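Local coordinates for uncharacterized protein (Bacteroides fragilis, PDB 4FR9), which is of unknown function but resembles beta-lactamase inhibitor proteins (BLIP-like) and carries a putative PepSY-like domain, at residues E106-V111 / D138-R143. Sequence-based numbering, arbitrary orientation. Where two conformers were deposited one is given.
Sequences EFVVTV and DTHWPR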
loop_
_atom_site.group_PDB
_atom_site.type_symbol
_atom_site.label_atom_id
_atom_site.label_comp_id
_atom_site.label_asym_id
_atom_site.label_seq_id
_atom_site.Cartn_x
_atom_site.Cartn_y
_atom_site.Cartn_z
ATOM N N GLU A 106 -4.157 -7.156 0.215
ATOM C CA GLU A 106 -4.048 -7.216 -1.266
ATOM C C GLU A 106 -2.566 -7.106 -1.589
ATOM O O GLU A 106 -1.901 -6.211 -1.073
ATOM C CB GLU A 106 -4.725 -6.021 -1.974
ATOM C CG GLU A 106 -6.270 -5.990 -1.903
ATOM C CD GLU A 106 -6.893 -4.649 -2.210
ATOM O OE1 GLU A 106 -6.177 -3.647 -2.344
ATOM O OE2 GLU A 106 -8.145 -4.634 -2.282
ATOM N N PHE A 107 -2.053 -7.950 -2.456
ATOM C CA PHE A 107 -0.699 -7.805 -3.010
ATOM C C PHE A 107 -0.846 -7.217 -4.403
ATOM O O PHE A 107 -1.583 -7.765 -5.227
ATOM C CB PHE A 107 -0.020 -9.157 -3.079
ATOM C CG PHE A 107 0.270 -9.720 -1.747
ATOM C CD1 PHE A 107 1.468 -9.386 -1.091
ATOM C CD2 PHE A 107 -0.617 -10.531 -1.100
ATOM C CE1 PHE A 107 1.731 -9.857 0.166
ATOM C CE2 PHE A 107 -0.343 -11.013 0.188
ATOM C CZ PHE A 107 0.836 -10.676 0.799
ATOM N N VAL A 108 -0.136 -6.125 -4.682
ATOM C CA VAL A 108 -0.291 -5.406 -5.923
ATOM C C VAL A 108 1.007 -5.481 -6.698
ATOM O O VAL A 108 2.042 -4.996 -6.236
ATOM C CB VAL A 108 -0.725 -3.953 -5.728
ATOM C CG1 VAL A 108 -1.018 -3.335 -7.067
ATOM C CG2 VAL A 108 -1.946 -3.851 -4.806
ATOM N N VAL A 109 0.930 -6.085 -7.868
ATOM C CA VAL A 109 2.059 -6.182 -8.783
ATOM C C VAL A 109 1.772 -5.250 -9.960
ATOM O O VAL A 109 0.761 -5.426 -10.643
ATOM C CB VAL A 109 2.284 -7.628 -9.284
ATOM C CG1 VAL A 109 3.525 -7.703 -10.209
ATOM C CG2 VAL A 109 2.434 -8.570 -8.133
ATOM N N THR A 110 2.624 -4.240 -10.164
ATOM C CA THR A 110 2.486 -3.322 -11.283
ATOM C C THR A 110 3.333 -3.828 -12.421
ATOM O O THR A 110 4.532 -4.026 -12.249
ATOM C CB THR A 110 2.941 -1.906 -10.919
ATOM O OG1 THR A 110 2.278 -1.481 -9.731
ATOM C CG2 THR A 110 2.715 -0.956 -12.063
ATOM N N VAL A 111 2.703 -4.064 -13.567
ATOM C CA VAL A 111 3.336 -4.611 -14.746
ATOM C C VAL A 111 3.129 -3.675 -15.935
ATOM O O VAL A 111 2.150 -2.941 -16.004
ATOM C CB VAL A 111 2.834 -6.028 -15.099
ATOM C CG1 VAL A 111 3.373 -7.065 -14.144
ATOM C CG2 VAL A 111 1.332 -6.072 -15.197
ATOM N N ASP A 138 -1.445 6.713 -10.198
ATOM C CA ASP A 138 -1.107 5.274 -10.075
ATOM C C ASP A 138 -0.930 4.924 -8.599
ATOM O O ASP A 138 -0.392 3.864 -8.252
ATOM C CB ASP A 138 0.150 4.894 -10.882
ATOM C CG ASP A 138 1.415 5.593 -10.390
ATOM O OD1 ASP A 138 1.322 6.534 -9.569
ATOM O OD2 ASP A 138 2.519 5.187 -10.824
ATOM N N THR A 139 -1.385 5.829 -7.734
ATOM C CA THR A 139 -1.197 5.695 -6.287
ATOM C C THR A 139 -2.417 5.137 -5.559
ATOM O O THR A 139 -3.532 5.176 -6.067
ATOM C CB THR A 139 -0.823 7.035 -5.623
ATOM O OG1 THR A 139 -1.993 7.797 -5.263
ATOM C CG2 THR A 139 0.120 7.844 -6.550
ATOM N N HIS A 140 -2.176 4.651 -4.346
ATOM C CA HIS A 140 -3.186 3.865 -3.676
ATOM C C HIS A 140 -3.772 4.655 -2.536
ATOM O O HIS A 140 -3.037 5.186 -1.723
ATOM C CB HIS A 140 -2.555 2.588 -3.147
ATOM C CG HIS A 140 -1.964 1.749 -4.214
ATOM N ND1 HIS A 140 -2.701 1.248 -5.269
ATOM C CD2 HIS A 140 -0.689 1.343 -4.399
ATOM C CE1 HIS A 140 -1.883 0.567 -6.069
ATOM N NE2 HIS A 140 -0.660 0.615 -5.574
ATOM N N TRP A 141 -5.092 4.718 -2.491
ATOM C CA TRP A 141 -5.839 5.436 -1.482
ATOM C C TRP A 141 -6.698 4.494 -0.651
ATOM O O TRP A 141 -7.040 3.406 -1.101
ATOM C CB TRP A 141 -6.774 6.440 -2.163
ATOM C CG TRP A 141 -6.102 7.546 -2.877
ATOM C CD1 TRP A 141 -5.653 7.528 -4.152
ATOM C CD2 TRP A 141 -5.809 8.847 -2.370
ATOM N NE1 TRP A 141 -5.110 8.739 -4.480
ATOM C CE2 TRP A 141 -5.174 9.560 -3.390
ATOM C CE3 TRP A 141 -6.041 9.489 -1.159
ATOM C CZ2 TRP A 141 -4.766 10.882 -3.239
ATOM C CZ3 TRP A 141 -5.630 10.798 -1.018
ATOM C CH2 TRP A 141 -4.985 11.471 -2.041
ATOM N N PRO A 142 -7.057 4.893 0.557
ATOM C CA PRO A 142 -7.949 4.054 1.326
ATOM C C PRO A 142 -9.286 3.775 0.660
ATOM O O PRO A 142 -9.711 4.484 -0.259
ATOM C CB PRO A 142 -8.134 4.840 2.644
ATOM C CG PRO A 142 -6.896 5.684 2.742
ATOM C CD PRO A 142 -6.603 6.064 1.304
ATOM N N ARG A 143 -9.952 2.735 1.144
ATOM C CA ARG A 143 -11.286 2.397 0.653
ATOM C C ARG A 143 -12.383 3.339 1.067
ATOM O O ARG A 143 -13.447 3.354 0.436
ATOM C CB ARG A 143 -11.685 0.983 1.096
ATOM C CG ARG A 143 -10.860 -0.096 0.445
ATOM C CD ARG A 143 -11.058 -1.413 1.168
ATOM N NE ARG A 143 -10.408 -2.490 0.463
ATOM C CZ ARG A 143 -10.172 -3.685 0.978
ATOM N NH1 ARG A 143 -10.496 -3.999 2.216
ATOM N NH2 ARG A 143 -9.562 -4.604 0.220
HETATM O O HOH W 1 -9.762 -2.279 -2.364
#
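His140 and Val108 make the first touch between the C-terminal loop 138-143 and strand 106-111. The CE1 corner of the imidazole lies 4.1 Å from CG1 of Val108. The methyl meets the ring obliquely, and the two side chains run past each other in opposite directions. With chi1 of Val108 at -173°, CG1 is the branch that reaches the ring. Both side chains also touch Asp118 of strand 118-121. The carbonyl O of Asp138 sits over one face of the His140 ring, toward its rim.

Three residues further on, the chain reaches the strand again through Arg143. Its side chain is extended from CG to NE and comes toward Glu106 from the opposite direction. NH2 donates to Glu106 OE2 at 2.9 Å, with an N-H...O angle of 151°, in a salt bridge. The oxygen lies near the guanidinium plane, at its edge. The nitrogen, however, comes from well above the carboxylate plane, and the two planes are 71° apart. A water bridges the same pair, giving a hydrogen to Glu106 OE2 and accepting one from Arg143 NE. Both groups have further partners in the modelled conformer. Tyr99 OH bonds Glu106 OE1, while Pro103 O and Asn101 OD1 take NH2 and NH1 of Arg143. Tyr99 also forms a cation-pi contact with the guanidinium.

The C-terminal tail thus lies across one face of the antiparallel sheet, with helix 75-83 packed on the other, in a PepSY-like, BLIP-like fold.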